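Local coordinates for glycosyl transferases group 1 family protein (Francisella tularensis subsp. tularensis, PDB 5I45), which is probably a glycosyltransferase of the GT-B class, represented here by its C-terminal domain, and would transfer sugar units as its group 1 family generally does, at residues E46-A51 with K91-I96; I52-K57 with Q166-L171; P59-V64 with A111-V116; L129-M132 with A137-A140; L171-L174 with K179-Y182. All coordinates share one frame; numbering follows the deposited sequence.

How the contacts relate
Following the chain, helix 44-57 starts contact 1 and contact 2, and strand 61-66 then starts contact 3. Contact 1 closes first, when strand 93-96 comes back to the helix; contact 3 closes next, at strand 114-117. Contact 1 therefore crosses both contact 2 and contact 3. Contact 4 is a short local closure between helix 126-133 and strand 137-140. The long loop of contact 2, closed by helix 164-176, encloses both contact 3 and contact 4. Contact 5 takes over at Leu-171, which it shares with contact 2, and turns into helix 178-195. Together they tie one parallel sheet to the helices packed against it.

Contact 1. Residues E46-A51 with K91-I96; sequences EFIEAA and KQIIFI
Ile-48 and Ala-51 of helix 44-57 pack on Ile-93 and Phe-95 of strand 93-96, an edge strand of the parallel sheet in this Rossmann-like domain. The short axes lie 10.4 Å apart and run at 148° to each other, normal spacing for a helix lying on a sheet, and the gap is bridged by apolar side chains.

Ile-48 and Ile-93 slant across one another, and their closest atoms are Ile-48 CD1 and Ile-93 CG2, 3.5 Å apart. The second torsion of Ile-48 (chi2 -66°) swings the CG1-CD1 bond along the helix toward its C-terminal end, which sets CD1 between Ile-93 and Phe-95. Phe-95 comes at the same methyl from the opposite direction, with CZ 3.8 Å from Ile-48 CD1, the ring leaning obliquely against it. Branched isoleucine suits this place because its two arms can serve different neighbours: on Ile-93, CG2 faces Ile-48 while the extended CG1-CD1 arm reaches the helix one turn further on. There the small Ala-51 allows the strand to come close, with CA atoms of Ala-51 and Ile-93 7.3 Å apart.

Val-84 of helix 74-86 touches both Ile-48 and Ile-93, widening the apolar core, and the strand itself is hydrogen-bonded through its backbone to strand 61-66. At the Ala-51 end, the Ile-93 CD1 methyl rests 3.8 Å from Ala-51 CB.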
# COMPACT_ATOMS: atom_id res chain seq x y z
N GLU A 46 1.08 -0.68 12.28
CA GLU A 46 -0.16 -1.40 12.01
C GLU A 46 -0.05 -2.13 10.67
O GLU A 46 -0.59 -3.23 10.51
CB GLU A 46 -1.37 -0.46 12.08
CG GLU A 46 -1.60 0.10 13.47
CD GLU A 46 -0.71 1.27 13.81
OE1 GLU A 46 -0.85 2.31 13.16
OE2 GLU A 46 0.14 1.15 14.73
N PHE A 47 0.68 -1.55 9.73
CA PHE A 47 0.87 -2.24 8.46
C PHE A 47 1.68 -3.52 8.63
O PHE A 47 1.28 -4.57 8.14
CB PHE A 47 1.59 -1.34 7.48
CG PHE A 47 1.88 -1.97 6.15
CD1 PHE A 47 0.93 -2.01 5.13
CD2 PHE A 47 3.11 -2.53 5.90
CE1 PHE A 47 1.23 -2.56 3.91
CE2 PHE A 47 3.41 -3.10 4.69
CZ PHE A 47 2.47 -3.12 3.69
N ILE A 48 2.81 -3.43 9.32
CA ILE A 48 3.65 -4.61 9.52
C ILE A 48 2.90 -5.69 10.32
O ILE A 48 2.96 -6.88 9.95
CB ILE A 48 4.98 -4.22 10.21
CG1 ILE A 48 5.84 -3.38 9.20
CG2 ILE A 48 5.74 -5.44 10.72
CD1 ILE A 48 6.33 -4.12 8.00
N GLU A 49 2.22 -5.29 11.38
CA GLU A 49 1.47 -6.26 12.18
C GLU A 49 0.37 -6.91 11.34
O GLU A 49 0.17 -8.13 11.39
CB GLU A 49 0.92 -5.60 13.45
CG GLU A 49 2.04 -5.29 14.44
CD GLU A 49 1.61 -4.44 15.61
OE1 GLU A 49 0.55 -3.81 15.53
OE2 GLU A 49 2.36 -4.38 16.59
N ALA A 50 -0.31 -6.12 10.51
CA ALA A 50 -1.35 -6.67 9.62
C ALA A 50 -0.74 -7.65 8.61
O ALA A 50 -1.33 -8.69 8.32
CB ALA A 50 -2.09 -5.56 8.89
N ALA A 51 0.42 -7.29 8.07
CA ALA A 51 1.08 -8.13 7.10
C ALA A 51 1.52 -9.43 7.72
O ALA A 51 1.46 -10.48 7.09
CB ALA A 51 2.27 -7.41 6.46
N LYS A 91 10.92 -13.42 4.06
CA LYS A 91 10.74 -13.62 2.61
C LYS A 91 9.48 -13.02 2.05
O LYS A 91 9.25 -13.08 0.84
CB LYS A 91 10.73 -15.09 2.27
CG LYS A 91 12.08 -15.73 2.55
CD LYS A 91 12.20 -17.12 1.98
CE LYS A 91 11.27 -18.08 2.67
NZ LYS A 91 11.49 -18.16 4.13
N GLN A 92 8.63 -12.46 2.91
CA GLN A 92 7.36 -11.90 2.48
C GLN A 92 7.13 -10.46 2.91
O GLN A 92 6.14 -9.89 2.50
CB GLN A 92 6.20 -12.77 2.97
CG GLN A 92 6.07 -14.10 2.24
CD GLN A 92 4.84 -14.87 2.72
OE1 GLN A 92 3.70 -14.62 2.29
NE2 GLN A 92 5.07 -15.77 3.63
N ILE A 93 7.99 -9.89 3.74
CA ILE A 93 7.83 -8.50 4.22
C ILE A 93 9.19 -7.86 4.06
O ILE A 93 10.11 -8.20 4.79
CB ILE A 93 7.32 -8.41 5.65
CG1 ILE A 93 6.00 -9.18 5.75
CG2 ILE A 93 7.10 -6.95 6.02
CD1 ILE A 93 5.47 -9.34 7.16
N ILE A 94 9.30 -6.93 3.11
CA ILE A 94 10.57 -6.38 2.60
C ILE A 94 10.62 -4.85 2.69
O ILE A 94 9.70 -4.18 2.22
CB ILE A 94 10.73 -6.72 1.08
CG1 ILE A 94 10.51 -8.22 0.78
CG2 ILE A 94 12.04 -6.23 0.50
CD1 ILE A 94 11.59 -9.12 1.30
N PHE A 95 11.68 -4.31 3.28
CA PHE A 95 11.87 -2.87 3.37
C PHE A 95 12.73 -2.50 2.20
O PHE A 95 13.89 -2.94 2.10
CB PHE A 95 12.57 -2.54 4.69
CG PHE A 95 11.68 -2.68 5.88
CD1 PHE A 95 11.48 -3.92 6.48
CD2 PHE A 95 11.03 -1.57 6.40
CE1 PHE A 95 10.62 -4.03 7.57
CE2 PHE A 95 10.19 -1.69 7.49
CZ PHE A 95 9.98 -2.92 8.06
N ILE A 96 12.18 -1.72 1.28
CA ILE A 96 12.90 -1.33 0.06
C ILE A 96 13.86 -0.19 0.33
O ILE A 96 13.59 0.68 1.12
CB ILE A 96 11.87 -1.00 -1.05
CG1 ILE A 96 11.03 -2.25 -1.35
CG2 ILE A 96 12.54 -0.45 -2.31
CD1 ILE A 96 11.78 -3.44 -1.89

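Contact 2. Residues I52-K57 with Q166-L171; sequences IVTLKK and QIADKL
The hydroxyl oxygen Thr-54 OG1 is hydrogen-bonded back to the carbonyl of Ala-50, one turn earlier in its own helix, while its other surroundings are the methyl of Ala-168 and a branch of Leu-171. It lies 3.4 Å from Ala-168 CB and 3.8 Å from Leu-171 CD1. Threonine suits a helix-helix seam for this reason: a buried hydroxyl satisfied within its own helix can face hydrocarbon without needing a partner across the gap.

The first torsion (chi1 -58°) sets OG1 beside the backbone N and turns the methyl CG2 along the seam, 3.9 Å from Leu-171 CB. The side chains of Thr-54 and Leu-171 meet at about a right angle. Alanine at 168 keeps the helices close, so that the CA atoms of Thr-54 and Ala-168 are 5.7 Å apart. Val-53 CG1 lies 4.0 Å from Ala-168 CB on the solvent side of the seam. Further along, Lys-57 NZ makes a salt bridge with Asp-172 OD1.

With short axes 9.1 Å apart and inclined by 28°, helix 44-57 and helix 164-176 form a close, nearly parallel pair, as expected of neighbouring helices covering one face of a Rossmann-like parallel sheet.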
# COMPACT_ATOMS: atom_id res chain seq x y z
N ILE A 52 1.96 -9.39 8.98
CA ILE A 52 2.40 -10.61 9.67
C ILE A 52 1.23 -11.58 9.84
O ILE A 52 1.38 -12.78 9.62
CB ILE A 52 3.08 -10.26 11.01
CG1 ILE A 52 4.47 -9.66 10.72
CG2 ILE A 52 3.18 -11.47 11.92
CD1 ILE A 52 5.12 -9.08 11.95
N VAL A 53 0.06 -11.07 10.22
CA VAL A 53 -1.14 -11.89 10.33
C VAL A 53 -1.55 -12.43 8.96
O VAL A 53 -1.82 -13.60 8.77
CB VAL A 53 -2.29 -11.03 10.94
CG1 VAL A 53 -3.65 -11.66 10.77
CG2 VAL A 53 -1.99 -10.71 12.41
N THR A 54 -1.59 -11.54 7.97
CA THR A 54 -2.15 -11.90 6.67
C THR A 54 -1.28 -12.84 5.87
O THR A 54 -1.77 -13.79 5.25
CB THR A 54 -2.41 -10.60 5.88
OG1 THR A 54 -3.28 -9.75 6.62
CG2 THR A 54 -3.01 -10.90 4.54
N LEU A 55 -0.00 -12.55 5.82
CA LEU A 55 0.87 -13.23 4.89
C LEU A 55 1.22 -14.63 5.31
O LEU A 55 1.69 -15.41 4.47
CB LEU A 55 2.08 -12.39 4.56
CG LEU A 55 1.71 -11.08 3.89
CD1 LEU A 55 2.96 -10.27 3.62
CD2 LEU A 55 0.91 -11.28 2.61
N LYS A 56 1.03 -14.98 6.58
CA LYS A 56 1.17 -16.38 6.98
C LYS A 56 0.18 -17.23 6.19
O LYS A 56 0.45 -18.37 5.82
CB LYS A 56 0.87 -16.54 8.47
CG LYS A 56 1.96 -16.04 9.39
CD LYS A 56 1.41 -15.82 10.80
CE LYS A 56 2.38 -15.09 11.71
NZ LYS A 56 3.35 -16.02 12.34
N LYS A 57 -0.98 -16.65 5.91
CA LYS A 57 -2.05 -17.31 5.20
C LYS A 57 -1.88 -17.39 3.66
O LYS A 57 -2.42 -18.27 3.00
CB LYS A 57 -3.36 -16.59 5.57
CG LYS A 57 -4.59 -17.27 5.06
CD LYS A 57 -5.87 -16.58 5.54
CE LYS A 57 -7.06 -17.26 4.92
NZ LYS A 57 -8.31 -16.48 5.20
N GLN A 166 -7.89 -4.60 11.71
CA GLN A 166 -8.83 -4.11 10.70
C GLN A 166 -8.15 -4.08 9.32
O GLN A 166 -8.75 -4.44 8.32
CB GLN A 166 -9.39 -2.74 11.06
CG GLN A 166 -10.40 -2.78 12.16
CD GLN A 166 -10.93 -1.41 12.50
OE1 GLN A 166 -10.99 -0.53 11.63
NE2 GLN A 166 -11.34 -1.23 13.75
N ILE A 167 -6.88 -3.67 9.27
CA ILE A 167 -6.14 -3.71 8.00
C ILE A 167 -6.02 -5.16 7.51
O ILE A 167 -6.28 -5.45 6.35
CB ILE A 167 -4.76 -3.07 8.15
CG1 ILE A 167 -4.85 -1.57 8.49
CG2 ILE A 167 -3.96 -3.26 6.85
CD1 ILE A 167 -3.53 -0.95 8.88
N ALA A 168 -5.64 -6.07 8.40
CA ALA A 168 -5.53 -7.47 8.01
C ALA A 168 -6.81 -8.03 7.45
O ALA A 168 -6.79 -8.79 6.48
CB ALA A 168 -5.06 -8.30 9.19
N ASP A 169 -7.94 -7.71 8.09
CA ASP A 169 -9.23 -8.21 7.60
C ASP A 169 -9.50 -7.73 6.18
O ASP A 169 -10.00 -8.48 5.36
CB ASP A 169 -10.38 -7.77 8.53
CG ASP A 169 -10.34 -8.44 9.87
OD1 ASP A 169 -9.72 -9.51 10.01
OD2 ASP A 169 -10.95 -7.87 10.79
N LYS A 170 -9.14 -6.48 5.88
CA LYS A 170 -9.35 -5.98 4.52
C LYS A 170 -8.38 -6.61 3.52
O LYS A 170 -8.77 -6.91 2.39
CB LYS A 170 -9.29 -4.46 4.48
CG LYS A 170 -10.32 -3.74 5.37
CD LYS A 170 -11.72 -4.12 4.93
CE LYS A 170 -12.81 -3.29 5.59
NZ LYS A 170 -13.47 -3.97 6.71
N LEU A 171 -7.14 -6.80 3.93
CA LEU A 171 -6.19 -7.47 3.06
C LEU A 171 -6.69 -8.88 2.74
O LEU A 171 -6.66 -9.33 1.58
CB LEU A 171 -4.83 -7.58 3.72
CG LEU A 171 -4.06 -6.29 3.86
CD1 LEU A 171 -2.84 -6.54 4.70
CD2 LEU A 171 -3.65 -5.75 2.50

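Contact 3. Residues P59-V64 with A111-V116; sequences PDWTAV and ALDIVV
A first torsion of -75° and a second of 71° carry the indole of Trp-61 away from its own strand and across to Asp-113 and Ile-114. At Val-64, the first torsion places CG2 between the backbone N and the carbonyl carbon, where it meets Leu-112.

The six-membered end of the indole does the touching. Trp-61 CH2 lies 3.7 Å from Asp-113 CB, and Trp-61 CZ3 is 3.8 Å from Ile-114 CD1; both neighbours approach the ring obliquely, their side chains crossing the indole at about a right angle. A long, broad tryptophan is well suited to this job, because the backbones are far apart: the CA atoms of Trp-61 and Asp-113 are separated by 9.7 Å. Asp-113 offers the indole its methylene, while its carboxylate plane stands 68° from the ring and OD2 forms a salt bridge with Arg-181 NH2, which would offset the buried negative charge. On the other face of the sheet, Val-64 CG2 and Leu-112 CD2 meet at 3.8 Å, two aliphatic branches with no polar group to satisfy.

The wide spacing follows from the strand order: strand 30-35 runs between strands 61-66 and 114-117, and both contacts reach past it. Tyr-30 of that strand stacks with Trp-61, whose indole also touches Leu-55 of helix 44-57 and Ile-175 of helix 164-176.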
# COMPACT_ATOMS: atom_id res chain seq x y z
N PRO A 59 1.04 -17.44 0.94
CA PRO A 59 2.44 -17.50 0.55
C PRO A 59 2.87 -16.78 -0.72
O PRO A 59 4.03 -16.38 -0.81
CB PRO A 59 2.68 -19.01 0.43
CG PRO A 59 1.78 -19.58 1.48
CD PRO A 59 0.53 -18.77 1.35
N ASP A 60 1.97 -16.56 -1.66
CA ASP A 60 2.31 -15.90 -2.92
C ASP A 60 2.31 -14.37 -2.85
O ASP A 60 2.64 -13.70 -3.82
CB ASP A 60 1.33 -16.30 -4.03
CG ASP A 60 1.52 -17.72 -4.52
OD1 ASP A 60 2.64 -18.27 -4.48
OD2 ASP A 60 0.52 -18.28 -5.01
N TRP A 61 1.94 -13.83 -1.68
CA TRP A 61 1.83 -12.40 -1.48
C TRP A 61 2.99 -11.87 -0.68
O TRP A 61 3.50 -12.54 0.24
CB TRP A 61 0.48 -12.04 -0.84
CG TRP A 61 -0.65 -12.14 -1.85
CD1 TRP A 61 -1.18 -13.29 -2.38
CD2 TRP A 61 -1.33 -11.06 -2.50
NE1 TRP A 61 -2.14 -12.99 -3.32
CE2 TRP A 61 -2.27 -11.62 -3.37
CE3 TRP A 61 -1.23 -9.66 -2.41
CZ2 TRP A 61 -3.10 -10.83 -4.16
CZ3 TRP A 61 -2.06 -8.89 -3.19
CH2 TRP A 61 -2.98 -9.48 -4.06
N THR A 62 3.40 -10.66 -1.00
CA THR A 62 4.54 -10.00 -0.36
C THR A 62 4.16 -8.56 -0.05
O THR A 62 3.50 -7.92 -0.84
CB THR A 62 5.73 -10.05 -1.32
OG1 THR A 62 6.10 -11.41 -1.46
CG2 THR A 62 6.92 -9.22 -0.83
N ALA A 63 4.58 -8.07 1.10
CA ALA A 63 4.38 -6.70 1.50
C ALA A 63 5.70 -5.96 1.37
O ALA A 63 6.74 -6.49 1.79
CB ALA A 63 3.89 -6.62 2.94
N VAL A 64 5.66 -4.73 0.86
CA VAL A 64 6.82 -3.88 0.72
C VAL A 64 6.59 -2.55 1.40
O VAL A 64 5.51 -1.95 1.31
CB VAL A 64 7.28 -3.67 -0.76
CG1 VAL A 64 7.81 -4.95 -1.34
CG2 VAL A 64 6.17 -3.12 -1.63
N ALA A 111 3.38 -1.89 -9.86
CA ALA A 111 3.71 -3.27 -9.53
C ALA A 111 2.82 -3.85 -8.43
O ALA A 111 2.87 -5.05 -8.20
CB ALA A 111 5.17 -3.37 -9.11
N LEU A 112 2.02 -3.00 -7.76
CA LEU A 112 1.28 -3.43 -6.57
C LEU A 112 -0.20 -3.64 -6.78
O LEU A 112 -0.86 -2.84 -7.45
CB LEU A 112 1.44 -2.37 -5.46
CG LEU A 112 2.87 -2.19 -4.96
CD1 LEU A 112 2.99 -0.91 -4.15
CD2 LEU A 112 3.38 -3.41 -4.21
N ASP A 113 -0.76 -4.73 -6.23
CA ASP A 113 -2.19 -4.95 -6.26
C ASP A 113 -2.95 -4.15 -5.22
O ASP A 113 -4.07 -3.76 -5.46
CB ASP A 113 -2.53 -6.43 -6.12
CG ASP A 113 -2.46 -7.16 -7.43
OD1 ASP A 113 -1.37 -7.44 -7.93
OD2 ASP A 113 -3.55 -7.40 -8.00
N ILE A 114 -2.33 -3.97 -4.05
CA ILE A 114 -3.00 -3.31 -2.92
C ILE A 114 -2.06 -2.30 -2.34
O ILE A 114 -0.86 -2.60 -2.20
CB ILE A 114 -3.40 -4.34 -1.85
CG1 ILE A 114 -4.30 -5.44 -2.42
CG2 ILE A 114 -3.99 -3.65 -0.62
CD1 ILE A 114 -4.56 -6.62 -1.51
N VAL A 115 -2.57 -1.15 -1.95
CA VAL A 115 -1.81 -0.13 -1.23
C VAL A 115 -2.54 0.20 0.05
O VAL A 115 -3.76 0.36 0.06
CB VAL A 115 -1.56 1.14 -2.08
CG1 VAL A 115 -0.92 2.25 -1.25
CG2 VAL A 115 -0.66 0.80 -3.24
N VAL A 116 -1.77 0.27 1.15
CA VAL A 116 -2.30 0.67 2.44
C VAL A 116 -1.82 2.05 2.80
O VAL A 116 -0.65 2.32 2.72
CB VAL A 116 -1.92 -0.34 3.55
CG1 VAL A 116 -2.50 0.09 4.87
CG2 VAL A 116 -2.42 -1.73 3.18

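Contact 4. Residues L129-M132 with A137-A140; sequences LEAM and AVIA
Ala-131, Met-132 and Val-138 meet without any ring, amide or other flat group, so there are no faces or edges to match and the contact rests on aliphatic carbons alone. One methyl of Val-138 does all the close touching. Its CG2 lies 3.5 Å from Ala-131 CB and 3.7 Å from Met-132 CG, fitting against two successive residues of the helix.

The first torsion of Val-138 (174°) turns CG1 anti to the backbone N and sets CG2 anti to the carbonyl carbon, the branch that faces the helix. Beta-branched valine is at home in a strand and presents a compact, forked surface. Opposite it, alanine adds no more than a methyl, which lets the backbones come near: the CA atoms of Ala-131 and Val-138 are 6.9 Å apart. Met-132, a selenomethionine modelled in two conformations, crosses Val-138 at about a right angle and touches it with the CG methylene in the conformer described here.

The helix and strand are consecutive parts of a beta-alpha-beta unit running from strand 114-117 through helix 126-133 to strand 137-140. Ala-131 also rests on Val-115 and Val-138 on Cys-117, both of strand 114-117, while Met-132 packs on Leu-191 and Val-192 of helix 178-195. On the other side of the sheet, Ala-137 and Ile-139 pack against helix 164-176.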
# COMPACT_ATOMS: atom_id res chain seq x y z
N LEU A 129 -4.69 8.75 -3.75
CA LEU A 129 -4.99 9.15 -5.12
C LEU A 129 -4.00 8.56 -6.13
O LEU A 129 -4.40 8.12 -7.21
CB LEU A 129 -5.03 10.66 -5.26
CG LEU A 129 -6.13 11.35 -4.48
CD1 LEU A 129 -5.96 12.84 -4.60
CD2 LEU A 129 -7.50 10.92 -4.96
N GLU A 130 -2.72 8.56 -5.79
CA GLU A 130 -1.69 8.01 -6.67
C GLU A 130 -1.95 6.51 -6.89
O GLU A 130 -1.82 6.00 -8.00
CB GLU A 130 -0.31 8.24 -6.06
CG GLU A 130 0.17 9.70 -6.09
CD GLU A 130 1.39 9.97 -5.20
OE1 GLU A 130 1.92 9.07 -4.56
OE2 GLU A 130 1.82 11.15 -5.12
N ALA A 131 -2.28 5.82 -5.80
CA ALA A 131 -2.56 4.38 -5.86
C ALA A 131 -3.80 4.11 -6.70
O ALA A 131 -3.79 3.21 -7.55
CB ALA A 131 -2.72 3.82 -4.48
N MSE A 132 -4.86 4.87 -6.48
CA MSE A 132 -6.09 4.70 -7.25
C MSE A 132 -5.90 5.01 -8.71
O MSE A 132 -6.44 4.32 -9.57
CB MSE A 132 -7.19 5.57 -6.63
CG MSE A 132 -7.53 5.05 -5.22
SE MSE A 132 -8.46 6.37 -4.08
CE MSE A 132 -10.32 6.06 -4.72
N ALA A 137 -5.86 -1.39 -5.44
CA ALA A 137 -6.96 -1.35 -4.46
C ALA A 137 -6.42 -0.69 -3.20
O ALA A 137 -5.35 -1.10 -2.74
CB ALA A 137 -7.44 -2.75 -4.18
N VAL A 138 -7.13 0.26 -2.62
CA VAL A 138 -6.64 0.99 -1.46
C VAL A 138 -7.43 0.70 -0.19
O VAL A 138 -8.69 0.68 -0.16
CB VAL A 138 -6.68 2.51 -1.73
CG1 VAL A 138 -6.32 3.34 -0.50
CG2 VAL A 138 -5.72 2.86 -2.85
N ILE A 139 -6.63 0.49 0.87
CA ILE A 139 -7.13 0.40 2.24
C ILE A 139 -6.53 1.61 2.94
O ILE A 139 -5.34 1.80 2.93
CB ILE A 139 -6.64 -0.88 2.93
CG1 ILE A 139 -7.19 -2.12 2.23
CG2 ILE A 139 -7.07 -0.85 4.40
CD1 ILE A 139 -6.43 -3.38 2.59
N ALA A 140 -7.37 2.44 3.55
CA ALA A 140 -6.90 3.67 4.16
C ALA A 140 -7.61 4.02 5.43
O ALA A 140 -8.76 3.66 5.65
CB ALA A 140 -7.13 4.83 3.17

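Contact 5. Residues L171-L174 with K179-Y182; sequences LDML and KLRY
The chain turns sharply between helices 164-176 and 178-195, bringing the CA atoms of Leu-174 and Arg-181 within 5.0 Å. Across this short gap the side chain of Arg-181 reaches back to the backbone of Leu-174: NH1 donates to Leu-174 O at 2.9 Å, with an N-H...O angle of 162°. The oxygen lies at the edge of the guanidinium and almost in its plane, whereas seen from the carbonyl the donor is tilted 25° out of plane.

Arginine has the length for this. Its chain leaves the backbone extended, with CG anti to N, and then bends at chi3 (74°), which turns the guanidinium onto the carbonyl near the end of the first helix. That helix end probably carries a partial negative charge, which would favour a cationic donor. NH2 is engaged by Asp-113, and NE is hydrogen-bonded as well, so the group is held at several points. Its methylenes pass beside Leu-174, whose CD2 is 4.0 Å from Arg-181 CB.

On the more open side, Leu-180 CD2 lies 4.0 Å from Met-173 CG in the conformer described, one of two modelled for this residue; the flexible selenomethionine and the branched leucine meet on the outer flank of the turn.

Tyr-157 of strand 157-158 lies against Met-173, Leu-174 and Leu-180, while Leu-174 and Arg-181 also meet Ile-114 of strand 114-117 and Ala-137 of strand 137-140, seating the two consecutive helices on the sheet.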
# COMPACT_ATOMS: atom_id res chain seq x y z
N LEU A 171 -7.14 -6.80 3.93
CA LEU A 171 -6.19 -7.47 3.06
C LEU A 171 -6.69 -8.88 2.74
O LEU A 171 -6.66 -9.33 1.58
CB LEU A 171 -4.83 -7.58 3.72
CG LEU A 171 -4.06 -6.29 3.86
CD1 LEU A 171 -2.84 -6.54 4.70
CD2 LEU A 171 -3.65 -5.75 2.50
N ASP A 172 -7.05 -9.62 3.79
CA ASP A 172 -7.56 -11.01 3.67
C ASP A 172 -8.63 -11.07 2.59
O ASP A 172 -8.54 -11.85 1.63
CB ASP A 172 -8.12 -11.44 5.05
CG ASP A 172 -8.58 -12.92 5.13
OD1 ASP A 172 -8.18 -13.74 4.27
OD2 ASP A 172 -9.29 -13.24 6.12
N MSE A 173 -9.63 -10.20 2.74
CA MSE A 173 -10.80 -10.08 1.82
C MSE A 173 -10.45 -9.75 0.39
O MSE A 173 -11.04 -10.31 -0.54
CB MSE A 173 -11.74 -8.98 2.39
CG MSE A 173 -12.82 -8.46 1.41
SE MSE A 173 -13.61 -6.69 1.86
CE MSE A 173 -13.84 -6.82 3.82
N LEU A 174 -9.53 -8.82 0.20
CA LEU A 174 -9.08 -8.43 -1.15
C LEU A 174 -8.23 -9.50 -1.81
O LEU A 174 -8.28 -9.65 -3.01
CB LEU A 174 -8.36 -7.11 -1.13
CG LEU A 174 -9.22 -5.87 -0.80
CD1 LEU A 174 -8.35 -4.67 -0.64
CD2 LEU A 174 -10.20 -5.64 -1.93
N LYS A 179 -11.98 -11.03 -7.81
CA LYS A 179 -12.96 -10.30 -8.62
C LYS A 179 -13.40 -9.03 -7.89
O LYS A 179 -13.54 -8.00 -8.49
CB LYS A 179 -14.14 -11.20 -8.99
CG LYS A 179 -13.81 -12.23 -10.05
CD LYS A 179 -14.98 -13.16 -10.34
CE LYS A 179 -15.00 -14.43 -9.48
NZ LYS A 179 -15.37 -14.32 -8.03
N LEU A 180 -13.59 -9.13 -6.59
CA LEU A 180 -13.97 -7.96 -5.82
C LEU A 180 -12.83 -6.95 -5.80
O LEU A 180 -13.03 -5.76 -5.98
CB LEU A 180 -14.30 -8.34 -4.38
CG LEU A 180 -14.56 -7.17 -3.42
CD1 LEU A 180 -15.78 -6.36 -3.80
CD2 LEU A 180 -14.68 -7.77 -2.02
N ARG A 181 -11.60 -7.44 -5.61
CA ARG A 181 -10.44 -6.55 -5.59
C ARG A 181 -10.34 -5.75 -6.88
O ARG A 181 -10.13 -4.54 -6.85
CB ARG A 181 -9.13 -7.33 -5.34
CG ARG A 181 -7.92 -6.43 -5.23
CD ARG A 181 -6.63 -7.14 -4.91
NE ARG A 181 -6.07 -7.88 -6.02
CZ ARG A 181 -6.02 -9.20 -6.18
NH1 ARG A 181 -6.59 -10.06 -5.35
NH2 ARG A 181 -5.34 -9.68 -7.21
N TYR A 182 -10.48 -6.43 -8.00
CA TYR A 182 -10.36 -5.74 -9.28
C TYR A 182 -11.48 -4.72 -9.51
O TYR A 182 -11.23 -3.65 -10.08
CB TYR A 182 -10.26 -6.73 -10.46
CG TYR A 182 -8.97 -7.56 -10.46
CD1 TYR A 182 -7.74 -6.99 -10.19
CD2 TYR A 182 -9.00 -8.90 -10.75
CE1 TYR A 182 -6.57 -7.73 -10.21
CE2 TYR A 182 -7.83 -9.66 -10.78
CZ TYR A 182 -6.62 -9.07 -10.49
OH TYR A 182 -5.44 -9.81 -10.53